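Local coordinates for uncharacterized protein (Bacteroides caccae, PDB 4L7A) that probably acts as a zinc-dependent metallopeptidase, although its activity and its natural substrate remain uncharacterized, at residues K18-F23 and K40-H45; F59-K64 and L120-W125; K162-N167 and D230-M235. One frame throughout, in Å; residues are numbered along the deposited sequence.

Contact 1: residues K18-F23 and K40-H45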
loop_
_atom_site.group_PDB
_atom_site.type_symbol
_atom_site.label_atom_id
_atom_site.label_comp_id
_atom_site.label_asym_id
_atom_site.label_seq_id
_atom_site.Cartn_x
_atom_site.Cartn_y
_atom_site.Cartn_z
ATOM N N LYS A 18 -12.600 -28.632 -1.935
ATOM C CA LYS A 18 -12.242 -28.521 -3.362
ATOM C C LYS A 18 -12.005 -27.068 -3.784
ATOM O O LYS A 18 -11.040 -26.776 -4.483
ATOM C CB LYS A 18 -13.354 -29.136 -4.212
ATOM C CG LYS A 18 -12.971 -29.425 -5.674
ATOM C CD LYS A 18 -13.831 -30.553 -6.241
ATOM C CE LYS A 18 -13.619 -31.902 -5.491
ATOM N NZ LYS A 18 -14.122 -33.101 -6.241
ATOM N N GLU A 19 -12.884 -26.178 -3.333
ATOM C CA GLU A 19 -12.785 -24.730 -3.589
ATOM C C GLU A 19 -11.504 -24.163 -2.954
ATOM O O GLU A 19 -10.759 -23.446 -3.604
ATOM C CB GLU A 19 -14.055 -24.013 -3.084
ATOM C CG GLU A 19 -15.299 -24.295 -3.989
ATOM C CD GLU A 19 -16.644 -23.855 -3.401
ATOM O OE1 GLU A 19 -16.766 -23.697 -2.176
ATOM O OE2 GLU A 19 -17.632 -23.747 -4.164
ATOM N N LYS A 20 -11.214 -24.548 -1.712
ATOM C CA LYS A 20 -9.990 -24.108 -1.046
ATOM C C LYS A 20 -8.738 -24.613 -1.712
ATOM O O LYS A 20 -7.765 -23.872 -1.773
ATOM C CB LYS A 20 -9.935 -24.547 0.404
ATOM C CG LYS A 20 -11.011 -23.928 1.216
ATOM C CD LYS A 20 -10.934 -24.488 2.590
ATOM C CE LYS A 20 -12.117 -24.104 3.387
ATOM N NZ LYS A 20 -11.986 -24.759 4.699
ATOM N N SER A 21 -8.746 -25.868 -2.191
ATOM C CA SER A 21 -7.583 -26.381 -2.914
ATOM C C SER A 21 -7.457 -25.656 -4.255
ATOM O O SER A 21 -6.355 -25.435 -4.720
ATOM C CB SER A 21 -7.665 -27.905 -3.174
ATOM O OG SER A 21 -7.719 -28.555 -1.934
ATOM N N GLU A 22 -8.578 -25.297 -4.879
ATOM C CA GLU A 22 -8.527 -24.531 -6.156
ATOM C C GLU A 22 -7.914 -23.136 -5.927
ATOM O O GLU A 22 -7.104 -22.679 -6.716
ATOM C CB GLU A 22 -9.928 -24.420 -6.808
ATOM C CG GLU A 22 -9.975 -23.794 -8.234
ATOM C CD GLU A 22 -11.410 -23.490 -8.745
ATOM O OE1 GLU A 22 -12.399 -23.906 -8.086
ATOM O OE2 GLU A 22 -11.558 -22.827 -9.809
ATOM N N PHE A 23 -8.298 -22.479 -4.846
ATOM C CA PHE A 23 -7.691 -21.199 -4.473
ATOM C C PHE A 23 -6.188 -21.367 -4.141
ATOM O O PHE A 23 -5.378 -20.550 -4.552
ATOM C CB PHE A 23 -8.476 -20.543 -3.335
ATOM C CG PHE A 23 -8.143 -19.092 -3.076
ATOM C CD1 PHE A 23 -7.685 -18.242 -4.070
ATOM C CD2 PHE A 23 -8.333 -18.566 -1.810
ATOM C CE1 PHE A 23 -7.412 -16.900 -3.778
ATOM C CE2 PHE A 23 -8.051 -17.226 -1.522
ATOM C CZ PHE A 23 -7.577 -16.409 -2.511
ATOM N N LYS A 40 -1.711 -15.891 2.643
ATOM C CA LYS A 40 -2.420 -16.829 3.514
ATOM C C LYS A 40 -3.829 -16.344 3.858
ATOM O O LYS A 40 -4.025 -15.185 4.244
ATOM C CB LYS A 40 -1.635 -17.051 4.794
ATOM C CG LYS A 40 -0.229 -17.571 4.591
ATOM C CD LYS A 40 0.292 -18.166 5.873
ATOM C CE LYS A 40 1.758 -18.532 5.775
ATOM N NZ LYS A 40 2.234 -18.980 7.101
ATOM N N TYR A 41 -4.807 -17.225 3.682
ATOM C CA TYR A 41 -6.173 -16.930 4.062
ATOM C C TYR A 41 -6.720 -17.912 5.055
ATOM O O TYR A 41 -7.670 -17.582 5.766
ATOM C CB TYR A 41 -7.071 -16.871 2.855
ATOM C CG TYR A 41 -7.267 -18.187 2.207
ATOM C CD1 TYR A 41 -6.314 -18.697 1.347
ATOM C CD2 TYR A 41 -8.401 -18.932 2.462
ATOM C CE1 TYR A 41 -6.487 -19.954 0.749
ATOM C CE2 TYR A 41 -8.576 -20.184 1.895
ATOM C CZ TYR A 41 -7.619 -20.676 1.015
ATOM O OH TYR A 41 -7.799 -21.908 0.482
ATOM N N ARG A 42 -6.127 -19.097 5.132
ATOM C CA ARG A 42 -6.633 -20.146 6.016
ATOM C C ARG A 42 -6.290 -19.746 7.442
ATOM O O ARG A 42 -5.123 -19.501 7.767
ATOM C CB ARG A 42 -6.025 -21.501 5.667
ATOM C CG ARG A 42 -6.484 -22.148 4.324
ATOM C CD ARG A 42 -5.480 -23.258 3.942
ATOM N NE ARG A 42 -5.813 -24.038 2.752
ATOM C CZ ARG A 42 -6.679 -25.022 2.728
ATOM N NH1 ARG A 42 -7.357 -25.349 3.812
ATOM N NH2 ARG A 42 -6.917 -25.658 1.599
HETATM N N MSE A 43 -7.301 -19.731 8.291
HETATM C CA MSE A 43 -7.131 -19.339 9.696
HETATM C C MSE A 43 -6.221 -20.264 10.515
HETATM O O MSE A 43 -5.467 -19.808 11.394
HETATM C CB MSE A 43 -8.494 -19.266 10.365
HETATM C CG MSE A 43 -9.365 -18.151 9.791
HETATM SE SE MSE A 43 -11.220 -18.290 10.370
HETATM C CE MSE A 43 -11.961 -19.410 8.900
ATOM N N GLU A 44 -6.299 -21.549 10.213
ATOM C CA GLU A 44 -5.445 -22.559 10.815
ATOM C C GLU A 44 -3.956 -22.318 10.579
ATOM O O GLU A 44 -3.163 -22.785 11.361
ATOM C CB GLU A 44 -5.842 -23.948 10.255
ATOM C CG GLU A 44 -5.542 -24.123 8.737
ATOM C CD GLU A 44 -6.621 -24.859 7.948
ATOM O OE1 GLU A 44 -6.932 -26.017 8.293
ATOM O OE2 GLU A 44 -7.137 -24.314 6.949
ATOM N N HIS A 45 -3.564 -21.610 9.514
ATOM C CA HIS A 45 -2.123 -21.312 9.230
ATOM C C HIS A 45 -1.639 -19.941 9.667
ATOM O O HIS A 45 -0.476 -19.607 9.461
ATOM C CB HIS A 45 -1.793 -21.438 7.733
ATOM C CG HIS A 45 -2.086 -22.791 7.175
ATOM N ND1 HIS A 45 -2.097 -23.054 5.824
ATOM C CD2 HIS A 45 -2.423 -23.948 7.790
ATOM C CE1 HIS A 45 -2.423 -24.319 5.629
ATOM N NE2 HIS A 45 -2.645 -24.878 6.807
#
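Helix 17-35 presents one flank of its first turns to the loop that follows strand 38-40, and Tyr41 and Arg42 of that loop reach back to meet it. Lys20 is the first residue to engage. Its CB lies 3.4 Å from Tyr41 OH and equally close to Arg42 NH2, while the extended aliphatic chain crosses obliquely over one face of the guanidinium. The like charges stay apart, with Lys20 NZ 4.8 Å from Arg42 NH1. Two carboxylates hold the guanidinium: NH2 forms a salt bridge with Asp24, one helical turn further on, and NH1 forms a weak one with Glu44 OE2 at 3.3 Å. The carbonyl O of Lys20 sits at the edge of the tyrosine ring, 3.0 Å from OH, whose hydrogen-bond partner is Asp24 OD1. Ser21 turns away and keeps its hydroxyl on its own helix, bonded to Glu17 O. Phe23, with CG anti to the backbone N (chi1 -167°), meets the tyrosine tip to tip. Its CD2 lies over one face of the Tyr41 ring, 3.4 Å from CE1, and the two planes are inclined at 44°. Arg42 CG covers the opposite face, so the phenol is clasped between helix and loop. A serine in place of Tyr41 would remove the ring that packs on Phe23 and the phenol hydroxyl that reaches Asp24, and would probably loosen the loop from the helix. Helix 17-35 leads into an outermost strand of the mixed sheet, and the chain beyond folds back in a local helix-to-loop packing at the sheet's margin.

Contact 2: residues F59-K64 and L120-W125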
loop_
_atom_site.group_PDB
_atom_site.type_symbol
_atom_site.label_atom_id
_atom_site.label_comp_id
_atom_site.label_asym_id
_atom_site.label_seq_id
_atom_site.Cartn_x
_atom_site.Cartn_y
_atom_site.Cartn_z
ATOM N N PHE A 59 -14.294 -16.594 2.856
ATOM C CA PHE A 59 -13.548 -17.174 1.757
ATOM C C PHE A 59 -13.681 -16.439 0.409
ATOM O O PHE A 59 -12.687 -16.093 -0.193
ATOM C CB PHE A 59 -13.953 -18.618 1.528
ATOM C CG PHE A 59 -13.272 -19.260 0.321
ATOM C CD1 PHE A 59 -12.008 -19.845 0.455
ATOM C CD2 PHE A 59 -13.884 -19.292 -0.906
ATOM C CE1 PHE A 59 -11.376 -20.477 -0.627
ATOM C CE2 PHE A 59 -13.266 -19.929 -1.992
ATOM C CZ PHE A 59 -11.999 -20.533 -1.839
ATOM N N TRP A 60 -14.892 -16.235 -0.072
ATOM C CA TRP A 60 -15.072 -15.593 -1.366
ATOM C C TRP A 60 -14.640 -14.103 -1.340
ATOM O O TRP A 60 -14.180 -13.556 -2.339
ATOM C CB TRP A 60 -16.508 -15.765 -1.861
ATOM C CG TRP A 60 -16.757 -17.164 -2.196
ATOM C CD1 TRP A 60 -17.504 -18.045 -1.486
ATOM C CD2 TRP A 60 -16.262 -17.878 -3.346
ATOM N NE1 TRP A 60 -17.504 -19.254 -2.101
ATOM C CE2 TRP A 60 -16.709 -19.200 -3.224
ATOM C CE3 TRP A 60 -15.448 -17.539 -4.423
ATOM C CZ2 TRP A 60 -16.405 -20.187 -4.166
ATOM C CZ3 TRP A 60 -15.122 -18.516 -5.349
ATOM C CH2 TRP A 60 -15.619 -19.830 -5.228
ATOM N N LEU A 61 -14.711 -13.482 -0.189
ATOM C CA LEU A 61 -14.098 -12.178 -0.086
ATOM C C LEU A 61 -12.524 -12.233 -0.142
ATOM O O LEU A 61 -11.890 -11.313 -0.679
ATOM C CB LEU A 61 -14.571 -11.479 1.186
ATOM C CG LEU A 61 -14.039 -10.046 1.419
ATOM C CD1 LEU A 61 -14.406 -9.141 0.239
ATOM C CD2 LEU A 61 -14.651 -9.527 2.717
ATOM N N SER A 62 -11.923 -13.301 0.394
ATOM C CA SER A 62 -10.473 -13.484 0.297
ATOM C C SER A 62 -10.042 -13.620 -1.161
ATOM O O SER A 62 -9.025 -13.108 -1.545
ATOM C CB SER A 62 -9.993 -14.701 1.062
ATOM O OG SER A 62 -10.257 -14.512 2.446
ATOM N N VAL A 63 -10.835 -14.318 -1.958
ATOM C CA VAL A 63 -10.573 -14.487 -3.364
ATOM C C VAL A 63 -10.629 -13.140 -4.087
ATOM O O VAL A 63 -9.760 -12.827 -4.941
ATOM C CB VAL A 63 -11.598 -15.450 -3.994
ATOM C CG1 VAL A 63 -11.387 -15.551 -5.492
ATOM C CG2 VAL A 63 -11.479 -16.830 -3.381
ATOM N N LYS A 64 -11.641 -12.333 -3.769
ATOM C CA LYS A 64 -11.790 -11.028 -4.409
ATOM C C LYS A 64 -10.606 -10.175 -4.093
ATOM O O LYS A 64 -10.011 -9.602 -4.995
ATOM C CB LYS A 64 -13.053 -10.331 -3.941
ATOM C CG LYS A 64 -14.282 -11.074 -4.421
ATOM C CD LYS A 64 -15.549 -10.292 -4.218
ATOM C CE LYS A 64 -16.726 -11.197 -4.414
ATOM N NZ LYS A 64 -17.917 -10.385 -4.234
ATOM N N LEU A 120 -3.897 -7.938 6.412
ATOM C CA LEU A 120 -5.013 -7.126 6.100
ATOM C C LEU A 120 -6.247 -7.685 6.811
ATOM O O LEU A 120 -6.561 -8.872 6.680
ATOM C CB LEU A 120 -5.266 -7.129 4.616
ATOM C CG LEU A 120 -4.093 -6.823 3.692
ATOM C CD1 LEU A 120 -4.537 -6.931 2.277
ATOM C CD2 LEU A 120 -3.610 -5.414 3.986
ATOM N N TYR A 121 -6.962 -6.801 7.502
ATOM C CA TYR A 121 -8.189 -7.122 8.174
ATOM C C TYR A 121 -9.319 -6.742 7.222
ATOM O O TYR A 121 -9.379 -5.606 6.694
ATOM C CB TYR A 121 -8.268 -6.376 9.527
ATOM C CG TYR A 121 -7.271 -6.910 10.502
ATOM C CD1 TYR A 121 -5.988 -6.427 10.585
ATOM C CD2 TYR A 121 -7.630 -7.936 11.378
ATOM C CE1 TYR A 121 -5.072 -6.982 11.498
ATOM C CE2 TYR A 121 -6.756 -8.464 12.282
ATOM C CZ TYR A 121 -5.470 -8.010 12.330
ATOM O OH TYR A 121 -4.639 -8.591 13.280
HETATM N N MSE A 122 -10.226 -7.696 7.022
HETATM C CA MSE A 122 -11.303 -7.534 6.065
HETATM C C MSE A 122 -12.615 -8.161 6.501
HETATM O O MSE A 122 -12.637 -8.992 7.370
HETATM C CB MSE A 122 -10.922 -8.127 4.673
HETATM C CG MSE A 122 -9.971 -9.283 4.678
HETATM SE SE MSE A 122 -10.626 -11.010 5.362
HETATM C CE MSE A 122 -11.578 -11.670 3.802
ATOM N N GLY A 123 -13.686 -7.770 5.823
ATOM C CA GLY A 123 -15.028 -8.302 6.064
ATOM C C GLY A 123 -15.973 -7.624 5.095
ATOM O O GLY A 123 -15.570 -6.736 4.347
ATOM N N ASN A 124 -17.202 -8.049 5.037
ATOM C CA ASN A 124 -18.031 -7.539 3.943
ATOM C C ASN A 124 -18.601 -6.132 4.263
ATOM O O ASN A 124 -19.421 -5.644 3.513
ATOM C CB ASN A 124 -19.089 -8.562 3.485
ATOM C CG ASN A 124 -20.068 -8.872 4.557
ATOM O OD1 ASN A 124 -20.038 -8.270 5.640
ATOM N ND2 ASN A 124 -20.987 -9.789 4.270
ATOM N N TRP A 125 -18.129 -5.494 5.354
ATOM C CA TRP A 125 -18.244 -4.037 5.502
ATOM C C TRP A 125 -17.457 -3.285 4.393
ATOM O O TRP A 125 -17.595 -2.076 4.253
ATOM C CB TRP A 125 -17.748 -3.541 6.864
ATOM C CG TRP A 125 -16.443 -4.147 7.293
ATOM C CD1 TRP A 125 -16.285 -5.285 8.081
ATOM C CD2 TRP A 125 -15.107 -3.715 6.963
ATOM N NE1 TRP A 125 -14.952 -5.548 8.246
ATOM C CE2 TRP A 125 -14.209 -4.601 7.602
ATOM C CE3 TRP A 125 -14.585 -2.682 6.187
ATOM C CZ2 TRP A 125 -12.837 -4.497 7.466
ATOM C CZ3 TRP A 125 -13.208 -2.566 6.080
ATOM C CH2 TRP A 125 -12.351 -3.472 6.714
#
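The first turns of helix 59-81 face the end of strand 115-122 and the chain leaving it, with Leu61 and Asn124 the nearest pair at 7.3 Å between CA atoms. Gly123 is almost fully extended (phi -180°), and its amide N lies over one face of the Trp125 ring; a CB on it would run into Trp125 NE1. On the side turned to the helix, Leu61, its CG anti to the backbone N, packs CD2 tightly on the glycine carbonyl, 3.3 Å from Gly123 C. This is helix-on-sheet packing in a mixed four-stranded sheet, consistent with a zincin-like peptidase fold. Helix 131-153, which carries the HExxH sequence expected to bind zinc, also meets the end of the strand, its Tyr138 touching Met122. The side chain of Met122, a selenomethionine, bends at chi2 and chi3 and departs from a staggered chi1 (30°), which suggests some strain. Its course brings CE to the helix, 3.8 Å from Leu61 CG and 3.4 Å from Ser62 OG. The serine hydroxyl is hydrogen-bonded to Asp58 O in the turn before it, so the methyl group rests on a polar atom that already has a partner.

Contact 3: residues K162-N167 and D230-M235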
loop_
_atom_site.group_PDB
_atom_site.type_symbol
_atom_site.label_atom_id
_atom_site.label_comp_id
_atom_site.label_asym_id
_atom_site.label_seq_id
_atom_site.Cartn_x
_atom_site.Cartn_y
_atom_site.Cartn_z
ATOM N N LYS A 162 17.776 17.256 4.033
ATOM C CA LYS A 162 18.004 18.650 4.390
ATOM C C LYS A 162 16.822 19.546 4.092
ATOM O O LYS A 162 16.690 20.612 4.705
ATOM C CB LYS A 162 19.167 19.249 3.593
ATOM C CG LYS A 162 20.473 18.602 3.847
ATOM C CD LYS A 162 21.501 19.278 2.965
ATOM C CE LYS A 162 22.864 18.667 3.133
ATOM N NZ LYS A 162 23.805 19.462 2.286
ATOM N N ILE A 163 15.997 19.147 3.125
ATOM C CA ILE A 163 14.956 20.035 2.625
ATOM C C ILE A 163 14.097 20.603 3.777
ATOM O O ILE A 163 13.905 21.803 3.866
ATOM C CB ILE A 163 14.081 19.363 1.573
ATOM C CG1 ILE A 163 14.920 19.101 0.320
ATOM C CG2 ILE A 163 12.923 20.264 1.177
ATOM C CD1 ILE A 163 14.317 18.122 -0.618
ATOM N N SER A 164 13.653 19.762 4.680
ATOM C CA SER A 164 12.820 20.223 5.794
ATOM C C SER A 164 13.518 20.101 7.146
ATOM O O SER A 164 12.867 20.039 8.167
ATOM C CB SER A 164 11.525 19.438 5.810
ATOM O OG SER A 164 10.672 19.741 4.724
ATOM N N ALA A 165 14.851 20.062 7.159
ATOM C CA ALA A 165 15.636 20.034 8.434
ATOM C C ALA A 165 15.182 21.162 9.329
ATOM O O ALA A 165 15.052 22.265 8.908
ATOM C CB ALA A 165 17.167 20.172 8.169
ATOM N N GLY A 166 14.895 20.870 10.571
ATOM C CA GLY A 166 14.416 21.910 11.455
ATOM C C GLY A 166 12.929 21.790 11.688
ATOM O O GLY A 166 12.459 22.234 12.703
ATOM N N ASN A 167 12.180 21.123 10.804
ATOM C CA ASN A 167 10.733 21.048 10.984
ATOM C C ASN A 167 10.174 19.665 11.306
ATOM O O ASN A 167 8.963 19.535 11.471
ATOM C CB ASN A 167 10.054 21.602 9.727
ATOM C CG ASN A 167 10.200 23.085 9.628
ATOM O OD1 ASN A 167 10.227 23.736 10.624
ATOM N ND2 ASN A 167 10.340 23.613 8.442
ATOM N N ASP A 230 6.914 20.354 -4.113
ATOM C CA ASP A 230 7.383 20.215 -5.478
ATOM C C ASP A 230 8.840 19.714 -5.535
ATOM O O ASP A 230 9.160 18.799 -6.278
ATOM C CB ASP A 230 7.253 21.547 -6.236
ATOM C CG ASP A 230 5.777 21.894 -6.562
ATOM O OD1 ASP A 230 4.972 20.947 -6.742
ATOM O OD2 ASP A 230 5.448 23.100 -6.657
ATOM N N GLN A 231 9.699 20.275 -4.706
ATOM C CA GLN A 231 11.098 19.872 -4.701
ATOM C C GLN A 231 11.277 18.396 -4.262
ATOM O O GLN A 231 12.052 17.642 -4.874
ATOM C CB GLN A 231 11.869 20.806 -3.775
ATOM C CG GLN A 231 13.315 20.465 -3.679
ATOM C CD GLN A 231 14.039 21.387 -2.725
ATOM O OE1 GLN A 231 13.462 22.294 -2.158
ATOM N NE2 GLN A 231 15.316 21.168 -2.578
ATOM N N LYS A 232 10.566 18.001 -3.201
ATOM C CA LYS A 232 10.585 16.623 -2.720
ATOM C C LYS A 232 10.105 15.647 -3.771
ATOM O O LYS A 232 10.755 14.601 -4.056
ATOM C CB LYS A 232 9.713 16.487 -1.448
ATOM C CG LYS A 232 10.344 17.173 -0.266
ATOM C CD LYS A 232 9.459 17.098 0.983
ATOM C CE LYS A 232 10.178 17.633 2.170
ATOM N NZ LYS A 232 9.291 17.662 3.417
ATOM N N LEU A 233 8.990 15.994 -4.401
ATOM C CA LEU A 233 8.444 15.123 -5.448
ATOM C C LEU A 233 9.358 15.002 -6.644
ATOM O O LEU A 233 9.476 13.914 -7.214
ATOM C CB LEU A 233 7.059 15.585 -5.867
ATOM C CG LEU A 233 6.407 14.842 -7.022
ATOM C CD1 LEU A 233 6.039 13.418 -6.646
ATOM C CD2 LEU A 233 5.141 15.595 -7.491
ATOM N N ALA A 234 10.016 16.098 -7.042
ATOM C CA ALA A 234 10.916 16.010 -8.174
ATOM C C ALA A 234 12.076 15.076 -7.822
ATOM O O ALA A 234 12.525 14.248 -8.639
ATOM C CB ALA A 234 11.423 17.348 -8.554
HETATM N N MSE A 235 12.559 15.191 -6.597
HETATM C CA MSE A 235 13.673 14.365 -6.152
HETATM C C MSE A 235 13.300 12.869 -6.093
HETATM O O MSE A 235 14.068 12.001 -6.514
HETATM C CB MSE A 235 14.161 14.837 -4.799
HETATM C CG MSE A 235 15.521 14.208 -4.459
HETATM SE SE MSE A 235 16.400 15.093 -2.940
HETATM C CE MSE A 235 16.722 16.825 -3.699
#
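Ile163, at the end of a short, weakly bonded helix, and Ser164, the first residue of the type II beta turn Ser164 to Asn167, pack against the long helix 211-244 in the helical part of the chain beyond the sheet. The turn is closed by Asn167 N bonding to Ser164 O, with Gly166 at its third position. Along helix 211-244, Gln231 makes the first approach. Its chain is extended, CG anti to the backbone N, and it meets Ile163 tip to tip: NE2 lies 3.6 Å from Ile163 CG1, and OE1 is 3.9 Å from Ile163 CG2, so the amide rests its polar atoms on the branched side chain in a purely van der Waals contact. Lys232 comes next and supplies the polar link. Its straight chain slides past Ile163, CE reaching 3.9 Å from Ile163 CG2, and delivers the ammonium to the serine, where NZ donates to Ser164 OG across 2.8 Å. The same nitrogen forms a salt bridge with Asp198 of helix 195-208 and a hydrogen bond to Gly185 O. This buried ammonium is thus gripped by three oxygens, and the nearby aspartate would be expected to favour its charged form. Phe186, in the loop following Gly185, touches both Lys232 and Ser164 and covers part of the link. One turn further along the helix, Met235, a selenomethionine, points toward Ile163 and bends at chi3 (-66°). That bend turns its terminal methyl to the far end of the isoleucine, leaving CE 4.1 Å from Ile163 CD1.

From the N terminus, contact 1 closes first, a short loop in which the chain runs out along helix 17-35, through strand 38-40, and back to the start of that helix. Contact 2 opens afterwards and spans a longer excursion, through helix 59-81 and the other strands of the sheet. Contact 3 follows, joining helix 160-163 to helix 211-244. The three run in series; none nests within or crosses another. Contacts 1 and 2 nevertheless touch: Phe23 packs against Ser62 and Val63, and Tyr41 against Phe59, so helix 59-81 serves both. Contact 3 lies across the chain's centre, its centre about 45 Å from that of contact 1 and about 38 Å from that of contact 2.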